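Local coordinates for protein Rab GDP dissociation inhibitor alpha (Naegleria fowleri, PDB 6C87) that probably binds prenylated Rab GTPases in their GDP-bound state, slows release of the nucleotide and shuttles them between membranes and cytosol during vesicle transport, at residues G21-V26 / V426-I431; G293-F298 / S412-A417; K301-G306 / A399-G404; T305-R310 / V392-T397. All coordinates share one frame; numbering follows the deposited sequence.

Contact 1 of 4, residues G21-V26 / V426-I431; sequences GLTECV and VDIVDI
T23 and V26 lie in the first turns of helix 22-33, the helix that follows the first strand of a Rossmann-like parallel sheet, and they pack against I428 and I431 of helix 422-436. G21 is the N-cap of the first helix. The short axes run in the same general sense at 41° and come within 9.9 Å of each other. I428 gives the largest share of the contact. Its extended chain (CD1 anti to CA, chi2 166°) reaches across V26 at about a right angle, bringing CD1 to 3.7 Å from V26 CB and to 3.9 Å from V26 CG2; its other branch, CG2, lies 3.8 Å from V26 CG1. T23 turns its methyl to both isoleucines: with CG2 anti to the backbone N, it stands 3.7 Å from I431 CD1 and 3.9 Å from I428 CG1. D427 flanks this methyl, but its OD2 is engaged by the backbone N of K413. I27, next along helix 22-33, also touches both I428 and I431, and I98 of helix 94-102 adjoins V26. Beta-branched residues suit the join: T23 and V26 keep their branches close to the backbone, the longer isoleucines reach across to them, and the attraction rests on dispersion and buried apolar surface.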
# COMPACT_ATOMS: atom_id res chain seq x y z
N GLY A 21 5.79 -16.13 25.84
CA GLY A 21 4.69 -15.19 25.91
C GLY A 21 4.05 -15.04 24.54
O GLY A 21 4.64 -15.37 23.51
N LEU A 22 2.83 -14.50 24.52
CA LEU A 22 2.09 -14.48 23.26
C LEU A 22 2.84 -13.71 22.19
O LEU A 22 2.89 -14.14 21.03
CB LEU A 22 0.69 -13.89 23.46
CG LEU A 22 -0.13 -13.87 22.16
CD1 LEU A 22 -0.25 -15.26 21.55
CD2 LEU A 22 -1.51 -13.27 22.37
N THR A 23 3.45 -12.58 22.56
CA THR A 23 4.15 -11.76 21.58
C THR A 23 5.22 -12.57 20.85
O THR A 23 5.33 -12.52 19.62
CB THR A 23 4.77 -10.54 22.26
OG1 THR A 23 3.72 -9.70 22.75
CG2 THR A 23 5.63 -9.76 21.26
N GLU A 24 6.03 -13.32 21.60
CA GLU A 24 7.07 -14.13 20.97
C GLU A 24 6.47 -15.24 20.12
O GLU A 24 6.95 -15.52 19.01
CB GLU A 24 8.00 -14.70 22.04
CG GLU A 24 9.06 -13.73 22.58
CD GLU A 24 8.48 -12.58 23.40
OE1 GLU A 24 7.51 -12.79 24.16
OE2 GLU A 24 9.01 -11.45 23.29
N CYS A 25 5.40 -15.87 20.60
CA CYS A 25 4.76 -16.95 19.84
C CYS A 25 4.24 -16.45 18.50
O CYS A 25 4.34 -17.15 17.49
CB CYS A 25 3.63 -17.57 20.66
SG CYS A 25 4.18 -18.55 22.10
N VAL A 26 3.66 -15.24 18.47
CA VAL A 26 3.11 -14.69 17.23
C VAL A 26 4.23 -14.29 16.28
O VAL A 26 4.14 -14.51 15.06
CB VAL A 26 2.18 -13.51 17.55
CG1 VAL A 26 1.72 -12.85 16.25
CG2 VAL A 26 0.99 -13.99 18.36
N VAL A 426 -0.02 -4.01 18.63
CA VAL A 426 0.83 -2.92 18.14
C VAL A 426 2.30 -3.26 18.35
O VAL A 426 3.15 -2.98 17.49
CB VAL A 426 0.43 -1.59 18.81
CG1 VAL A 426 1.47 -0.52 18.56
CG2 VAL A 426 -0.92 -1.12 18.29
N ASP A 427 2.63 -3.89 19.48
CA ASP A 427 4.01 -4.30 19.72
C ASP A 427 4.46 -5.38 18.73
O ASP A 427 5.59 -5.34 18.23
CB ASP A 427 4.19 -4.80 21.16
CG ASP A 427 5.65 -4.91 21.56
OD1 ASP A 427 6.47 -4.16 21.00
OD2 ASP A 427 5.97 -5.74 22.44
N ILE A 428 3.58 -6.35 18.43
CA ILE A 428 3.94 -7.41 17.48
C ILE A 428 4.21 -6.82 16.10
O ILE A 428 5.22 -7.14 15.46
CB ILE A 428 2.82 -8.47 17.41
CG1 ILE A 428 2.79 -9.32 18.67
CG2 ILE A 428 3.00 -9.32 16.16
CD1 ILE A 428 1.52 -10.14 18.82
N VAL A 429 3.31 -5.96 15.63
CA VAL A 429 3.47 -5.33 14.32
C VAL A 429 4.76 -4.53 14.27
O VAL A 429 5.50 -4.58 13.28
CB VAL A 429 2.26 -4.43 14.00
CG1 VAL A 429 2.57 -3.59 12.76
CG2 VAL A 429 1.02 -5.28 13.80
N ASP A 430 5.03 -3.76 15.33
CA ASP A 430 6.24 -2.96 15.35
C ASP A 430 7.47 -3.86 15.32
O ASP A 430 8.41 -3.60 14.56
CB ASP A 430 6.24 -2.05 16.57
CG ASP A 430 7.47 -1.20 16.65
OD1 ASP A 430 7.77 -0.50 15.64
OD2 ASP A 430 8.12 -1.19 17.71
N ILE A 431 7.48 -4.91 16.14
CA ILE A 431 8.61 -5.85 16.15
C ILE A 431 8.82 -6.46 14.77
O ILE A 431 9.95 -6.54 14.27
CB ILE A 431 8.38 -6.94 17.21
CG1 ILE A 431 8.49 -6.35 18.62
CG2 ILE A 431 9.37 -8.09 17.02
CD1 ILE A 431 7.83 -7.21 19.69

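Contact 2 of 4, residues G293-F298 / S412-A417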
# COMPACT_ATOMS: atom_id res chain seq x y z
N GLY A 293 13.09 -11.92 21.72
CA GLY A 293 12.76 -12.39 23.06
C GLY A 293 12.10 -11.33 23.92
O GLY A 293 12.05 -10.14 23.57
N ASP A 294 11.60 -11.78 25.08
CA ASP A 294 10.99 -10.88 26.04
C ASP A 294 12.06 -10.28 26.94
O ASP A 294 13.17 -10.81 27.02
CB ASP A 294 9.92 -11.62 26.86
CG ASP A 294 10.51 -12.63 27.83
OD1 ASP A 294 10.39 -13.84 27.58
OD2 ASP A 294 11.10 -12.21 28.86
N PRO A 295 11.75 -9.17 27.64
CA PRO A 295 12.80 -8.45 28.38
C PRO A 295 13.66 -9.31 29.32
O PRO A 295 14.83 -8.97 29.52
CB PRO A 295 12.00 -7.41 29.18
CG PRO A 295 10.83 -7.12 28.33
CD PRO A 295 10.48 -8.43 27.66
N SER A 296 13.12 -10.40 29.87
CA SER A 296 13.86 -11.16 30.88
C SER A 296 15.13 -11.80 30.34
O SER A 296 16.02 -12.15 31.12
CB SER A 296 12.97 -12.25 31.50
OG SER A 296 12.73 -13.31 30.60
N TYR A 297 15.24 -11.97 29.02
CA TYR A 297 16.42 -12.58 28.42
C TYR A 297 17.54 -11.59 28.13
O TYR A 297 18.66 -12.02 27.86
CB TYR A 297 16.04 -13.31 27.12
CG TYR A 297 15.26 -14.58 27.36
CD1 TYR A 297 15.91 -15.79 27.55
CD2 TYR A 297 13.86 -14.58 27.40
CE1 TYR A 297 15.22 -16.95 27.77
CE2 TYR A 297 13.16 -15.75 27.62
CZ TYR A 297 13.85 -16.93 27.81
OH TYR A 297 13.17 -18.11 28.04
N PHE A 298 17.26 -10.29 28.19
CA PHE A 298 18.23 -9.25 27.86
C PHE A 298 18.20 -8.16 28.92
O PHE A 298 17.81 -7.02 28.65
CB PHE A 298 17.96 -8.68 26.47
CG PHE A 298 17.62 -9.72 25.45
CD1 PHE A 298 18.62 -10.45 24.81
CD2 PHE A 298 16.29 -9.98 25.13
CE1 PHE A 298 18.32 -11.42 23.87
CE2 PHE A 298 15.97 -10.94 24.19
CZ PHE A 298 16.98 -11.67 23.56
N SER A 412 10.55 -7.60 23.04
CA SER A 412 9.16 -7.20 23.23
C SER A 412 9.02 -6.35 24.49
O SER A 412 9.88 -6.33 25.37
CB SER A 412 8.26 -8.43 23.36
OG SER A 412 8.61 -9.22 24.49
N LYS A 413 7.90 -5.63 24.55
CA LYS A 413 7.52 -4.91 25.76
C LYS A 413 6.80 -5.83 26.72
O LYS A 413 6.17 -6.82 26.32
CB LYS A 413 6.63 -3.71 25.41
CG LYS A 413 7.35 -2.65 24.60
CD LYS A 413 6.42 -1.50 24.25
CE LYS A 413 7.15 -0.46 23.44
NZ LYS A 413 6.24 0.64 23.02
N SER A 414 6.92 -5.53 28.01
CA SER A 414 6.09 -6.21 29.00
C SER A 414 4.62 -5.89 28.75
O SER A 414 4.27 -4.83 28.23
CB SER A 414 6.49 -5.78 30.41
OG SER A 414 7.86 -6.05 30.65
N TYR A 415 3.75 -6.80 29.18
CA TYR A 415 2.33 -6.60 28.94
C TYR A 415 1.81 -5.54 29.91
O TYR A 415 2.06 -5.61 31.12
CB TYR A 415 1.58 -7.91 29.09
CG TYR A 415 2.05 -8.93 28.08
CD1 TYR A 415 1.74 -8.78 26.74
CD2 TYR A 415 2.83 -10.01 28.46
CE1 TYR A 415 2.19 -9.70 25.80
CE2 TYR A 415 3.28 -10.93 27.54
CZ TYR A 415 2.96 -10.77 26.20
OH TYR A 415 3.41 -11.68 25.26
N ASP A 416 1.09 -4.56 29.37
CA ASP A 416 0.53 -3.50 30.19
C ASP A 416 -0.73 -4.00 30.90
O ASP A 416 -1.16 -5.15 30.72
CB ASP A 416 0.28 -2.25 29.35
CG ASP A 416 -0.77 -2.44 28.25
OD1 ASP A 416 -1.63 -3.35 28.34
OD2 ASP A 416 -0.72 -1.69 27.25
N ALA A 417 -1.33 -3.12 31.70
CA ALA A 417 -2.43 -3.50 32.58
C ALA A 417 -3.75 -3.73 31.84
O ALA A 417 -4.64 -4.37 32.40
CB ALA A 417 -2.63 -2.43 33.65
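G293 ends strand 290-293 with its O accepting from S412 N at 3.0 Å, N-H...O angle 158°, which carries the parallel pairing with strand 409-411 one step beyond the latter's end. The edge of the F298 ring meets G293 CA in the ring plane, an approach that a residue without a side chain permits. D294 follows, its CB 3.6 Å from S412 OG. The carboxylate turns back on its own segment: OD2 takes S296 OG on its syn side at 2.6 Å and S296 N on its anti side, somewhat out of the carboxylate plane, at 2.9 Å, the latter bond forming an Asx turn. Two donors thus fix the carboxylate as the chain enters the 3-10 turn 295-297. P295, with phi already locked, fits that turn and turns CD and CG to the other segment, both near S412 O, with CG 3.9 Å from S414 OG. The two serine hydroxyls are held by others: S412 OG bonds E24 OE2, and S414 OG bonds Y398 N. Farther on, Y297 packs on R43 in a cation-pi contact, and F298 lays one ring face against Y297 CB. The whole join bridges two loops at the ends of adjacent parallel strands, with T23 of helix 22-33 and I431 of helix 422-436 against S412, while Y398 of strand 389-400 lies against P295.

Contact 3 of 4, residues K301-G306 / A399-G404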
# COMPACT_ATOMS: atom_id res chain seq x y z
N LYS A 301 19.70 -4.79 28.03
CA LYS A 301 19.19 -4.09 26.86
C LYS A 301 17.79 -3.51 27.06
O LYS A 301 17.16 -3.09 26.08
CB LYS A 301 19.19 -5.01 25.64
CG LYS A 301 20.54 -5.60 25.30
CD LYS A 301 20.52 -6.18 23.90
CE LYS A 301 21.92 -6.54 23.44
NZ LYS A 301 22.58 -5.38 22.78
N VAL A 302 17.29 -3.47 28.29
CA VAL A 302 15.97 -2.93 28.57
C VAL A 302 16.07 -1.97 29.75
O VAL A 302 17.09 -1.90 30.45
CB VAL A 302 14.94 -4.04 28.85
CG1 VAL A 302 14.71 -4.87 27.59
CG2 VAL A 302 15.39 -4.91 30.01
N ARG A 303 15.01 -1.20 29.94
CA ARG A 303 14.87 -0.28 31.06
C ARG A 303 13.51 -0.49 31.72
O ARG A 303 12.52 -0.79 31.04
CB ARG A 303 15.02 1.18 30.62
CG ARG A 303 13.98 1.59 29.58
CD ARG A 303 13.98 3.08 29.27
NE ARG A 303 12.83 3.43 28.43
CZ ARG A 303 11.65 3.85 28.89
NH1 ARG A 303 11.45 3.99 30.19
NH2 ARG A 303 10.66 4.13 28.04
N LYS A 304 13.47 -0.31 33.03
CA LYS A 304 12.21 -0.43 33.76
C LYS A 304 11.27 0.69 33.35
O LYS A 304 11.66 1.85 33.26
CB LYS A 304 12.45 -0.36 35.27
CG LYS A 304 11.25 -0.77 36.10
CD LYS A 304 11.61 -1.17 37.53
CE LYS A 304 10.49 -0.72 38.48
NZ LYS A 304 10.79 -0.89 39.93
N THR A 305 10.02 0.33 33.06
CA THR A 305 9.02 1.34 32.74
C THR A 305 7.97 1.51 33.82
O THR A 305 7.18 2.46 33.74
CB THR A 305 8.32 1.00 31.42
OG1 THR A 305 7.65 -0.26 31.55
CG2 THR A 305 9.35 0.93 30.29
N GLY A 306 7.95 0.66 34.83
CA GLY A 306 7.00 0.79 35.92
C GLY A 306 6.68 -0.57 36.50
O GLY A 306 7.45 -1.52 36.38
N ALA A 399 10.92 -2.11 28.71
CA ALA A 399 10.90 -1.78 27.30
C ALA A 399 12.35 -1.73 26.82
O ALA A 399 13.24 -1.32 27.57
CB ALA A 399 10.22 -0.43 27.04
N PRO A 400 12.59 -2.14 25.57
CA PRO A 400 13.97 -2.18 25.07
C PRO A 400 14.55 -0.79 24.83
O PRO A 400 13.82 0.17 24.57
CB PRO A 400 13.84 -2.96 23.75
CG PRO A 400 12.42 -2.75 23.34
CD PRO A 400 11.63 -2.68 24.60
N LEU A 401 15.88 -0.71 24.94
CA LEU A 401 16.57 0.56 24.69
C LEU A 401 16.67 0.87 23.20
O LEU A 401 16.51 2.02 22.79
CB LEU A 401 17.96 0.51 25.31
CG LEU A 401 18.06 0.24 26.81
CD1 LEU A 401 19.50 -0.09 27.21
CD2 LEU A 401 17.56 1.44 27.59
N GLU A 402 16.93 -0.14 22.38
CA GLU A 402 17.06 0.03 20.94
C GLU A 402 16.05 -0.87 20.23
O GLU A 402 15.54 -1.84 20.81
CB GLU A 402 18.49 -0.29 20.47
N ASP A 403 15.77 -0.55 18.97
CA ASP A 403 14.74 -1.26 18.22
C ASP A 403 15.21 -2.58 17.65
O ASP A 403 14.40 -3.34 17.13
CB ASP A 403 14.19 -0.37 17.08
CG ASP A 403 15.25 0.01 16.05
OD1 ASP A 403 16.45 -0.29 16.25
OD2 ASP A 403 14.87 0.60 15.02
N GLY A 404 16.50 -2.88 17.76
CA GLY A 404 17.06 -4.14 17.31
C GLY A 404 17.73 -4.09 15.96
O GLY A 404 18.41 -5.05 15.58
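K301-R303 and A399-L401 run antiparallel, with R303 and A399 a hydrogen-bonded pair and V302 and P400 a non-hydrogen-bonded pair whose CA atoms stand 4.1 Å apart. This is the end of a beta ladder between strands 302-315 and 389-400 of the mixed sheet. R303 N gives to A399 O at 3.0 Å and A399 N to R303 O at 3.1 Å; L401 N then reaches K301 O at 2.9 Å. P400 has no N-H to offer, and the non-hydrogen-bonded position asks for none from it toward this partner. V302 sets CG1 3.8 Å from P400 CA, while the side chains of the pair diverge; both also touch I411 of strand 409-411. L401 covers the end of the ladder: its CG sits by K301 O, and CD2 comes 4.0 Å from R303 CB, the two side chains crossing obliquely. The lysine itself leads away to a salt bridge with D407, and at the far end of the 399-404 segment D403 packs on P164 of the second subunit. R303 holds CG between its backbone N and carbonyl carbon (chi1 59°), and from there the chain extends over the sheet face that carries A399. A399 offers only CB on that face, and T305 CG2 meets it at 3.6 Å while also lying over one face of the R303 guanidinium, toward its rim.

Contact 4 of 4, residues T305-R310 / V392-T397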
# COMPACT_ATOMS: atom_id res chain seq x y z
N THR A 305 10.02 0.33 33.06
CA THR A 305 9.02 1.34 32.74
C THR A 305 7.97 1.51 33.82
O THR A 305 7.18 2.46 33.74
CB THR A 305 8.32 1.00 31.42
OG1 THR A 305 7.65 -0.26 31.55
CG2 THR A 305 9.35 0.93 30.29
N GLY A 306 7.95 0.66 34.83
CA GLY A 306 7.00 0.79 35.92
C GLY A 306 6.68 -0.57 36.50
O GLY A 306 7.45 -1.52 36.38
N LYS A 307 5.53 -0.62 37.17
CA LYS A 307 4.99 -1.83 37.76
C LYS A 307 3.52 -1.96 37.38
O LYS A 307 2.84 -0.97 37.10
CB LYS A 307 5.09 -1.84 39.29
CG LYS A 307 6.46 -1.99 39.87
CD LYS A 307 6.37 -1.90 41.39
CE LYS A 307 7.68 -2.27 42.06
NZ LYS A 307 7.39 -2.89 43.38
N VAL A 308 3.03 -3.19 37.39
CA VAL A 308 1.61 -3.47 37.19
C VAL A 308 1.18 -4.45 38.28
O VAL A 308 1.78 -5.52 38.42
CB VAL A 308 1.33 -4.04 35.79
CG1 VAL A 308 -0.11 -4.60 35.70
CG2 VAL A 308 1.58 -2.98 34.73
N ILE A 309 0.14 -4.08 39.03
CA ILE A 309 -0.46 -5.00 39.99
C ILE A 309 -1.62 -5.70 39.31
O ILE A 309 -2.42 -5.07 38.60
CB ILE A 309 -0.93 -4.27 41.26
CG1 ILE A 309 -1.66 -5.25 42.19
CG2 ILE A 309 -1.86 -3.12 40.92
CD1 ILE A 309 -1.91 -4.71 43.60
N ARG A 310 -1.69 -7.01 39.48
CA ARG A 310 -2.85 -7.80 39.11
C ARG A 310 -3.30 -8.55 40.35
O ARG A 310 -2.49 -9.22 40.99
CB ARG A 310 -2.54 -8.74 37.95
CG ARG A 310 -2.33 -7.99 36.64
CD ARG A 310 -1.94 -8.92 35.53
NE ARG A 310 -1.71 -8.20 34.30
CZ ARG A 310 -0.52 -7.74 33.90
NH1 ARG A 310 0.55 -7.95 34.65
NH2 ARG A 310 -0.42 -7.08 32.75
N VAL A 392 -2.24 -11.67 45.03
CA VAL A 392 -1.62 -10.42 44.61
C VAL A 392 -0.42 -10.73 43.72
O VAL A 392 0.54 -11.38 44.15
CB VAL A 392 -1.19 -9.57 45.82
CG1 VAL A 392 -0.48 -8.32 45.33
CG2 VAL A 392 -2.41 -9.18 46.63
N TYR A 393 -0.47 -10.24 42.48
CA TYR A 393 0.54 -10.55 41.47
C TYR A 393 1.08 -9.22 40.93
O TYR A 393 0.45 -8.58 40.08
CB TYR A 393 -0.07 -11.40 40.36
CG TYR A 393 0.90 -11.91 39.33
CD1 TYR A 393 2.14 -12.43 39.70
CD2 TYR A 393 0.59 -11.88 37.98
CE1 TYR A 393 3.03 -12.91 38.75
CE2 TYR A 393 1.46 -12.36 37.03
CZ TYR A 393 2.69 -12.86 37.41
OH TYR A 393 3.56 -13.33 36.45
N ILE A 394 2.25 -8.81 41.42
CA ILE A 394 2.88 -7.56 41.03
C ILE A 394 4.09 -7.87 40.15
O ILE A 394 4.92 -8.73 40.48
CB ILE A 394 3.29 -6.75 42.26
CG1 ILE A 394 2.07 -6.54 43.16
CG2 ILE A 394 3.89 -5.41 41.84
CD1 ILE A 394 2.39 -5.98 44.52
N LEU A 395 4.20 -7.16 39.02
CA LEU A 395 5.26 -7.39 38.05
C LEU A 395 5.91 -6.07 37.64
O LEU A 395 5.23 -5.05 37.50
CB LEU A 395 4.73 -8.08 36.80
CG LEU A 395 4.25 -9.52 36.92
CD1 LEU A 395 3.64 -9.97 35.60
CD2 LEU A 395 5.40 -10.44 37.33
N ASP A 396 7.21 -6.12 37.43
CA ASP A 396 7.92 -5.01 36.81
C ASP A 396 7.72 -5.06 35.29
O ASP A 396 7.68 -6.14 34.69
CB ASP A 396 9.41 -5.08 37.15
CG ASP A 396 9.69 -4.86 38.63
OD1 ASP A 396 9.14 -3.90 39.22
OD2 ASP A 396 10.46 -5.64 39.22
N THR A 397 7.63 -3.89 34.68
CA THR A 397 7.46 -3.78 33.24
C THR A 397 8.72 -3.18 32.62
O THR A 397 9.42 -2.37 33.25
CB THR A 397 6.23 -2.94 32.88
OG1 THR A 397 6.34 -1.63 33.45
CG2 THR A 397 4.99 -3.58 33.45
O HOH W 1 0.96 -8.08 37.46
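In this antiparallel beta ladder of strands 302-315 and 389-400, V392 CG1 touches I309 CD1 at 4.3 Å. Y393 pairs with R310 through two backbone bonds, R310 N to Y393 O and Y393 N to R310 O. Its phenol reaches off to E50 O, and L395 CG lies over one ring face, toward the rim. I394 lies on the same face of the sheet as I309, their CG1 atoms 4.1 Å apart; beta-branched residues suit these extended positions. L395, bonded to V308 in both directions, turns instead to the face of Y393 and R310, its CD1 3.8 Å from R310 NH1, while V308 CG1 lies over one face of that guanidinium, again toward the rim. A water fixes the arginine further, accepting from R310 NH1 and donating to V308 O and to Y393 O at 2.7 Å, so the charged end is tied to both strands. D396 and K307 lie side by side, D396 OD1 3.4 Å from K307 CG, whereas K307 NZ stays 4.6 Å from that oxygen, so any attraction is probably only long-range; D396 OD1 also has a weak, long ion pair with K304 NZ. At T397 the ladder has a beta bulge: T305 and G306 both face this one residue, T305 N giving to T397 O and T397 N to G306 O. G306 takes backbone angles (phi 150°) that glycine readily adopts. Here T397 and T305 each hold the hydroxyl between backbone N and carbonyl carbon, and the two OG1 atoms hydrogen-bond at 2.7 Å, while T397 CG2 rests 3.7 Å from V308 CG2.

Contact 2 sits between the helix pair of contact 1 and the ladder of contacts 3 and 4. It meets contact 1 through E24 OE2 and S412 OG, a probable hydrogen bond of 2.6 Å, and through T23 N and Y415 OH at 2.8 Å. Toward contact 3, their centres about 9 Å apart, P295 CB packs 4.0 Å from V302 CG1; toward contact 4, A417 CB lies 3.9 Å from V308 CG1, and R310 NH2 makes weak bonds to Y415 O and D416 O. Contacts 3 and 4 are successive lengths of one ladder sharing T305 and G306. Contacts 1 and 4 stay about 11 Å apart at their nearest atoms; the loop 412-417 touches both.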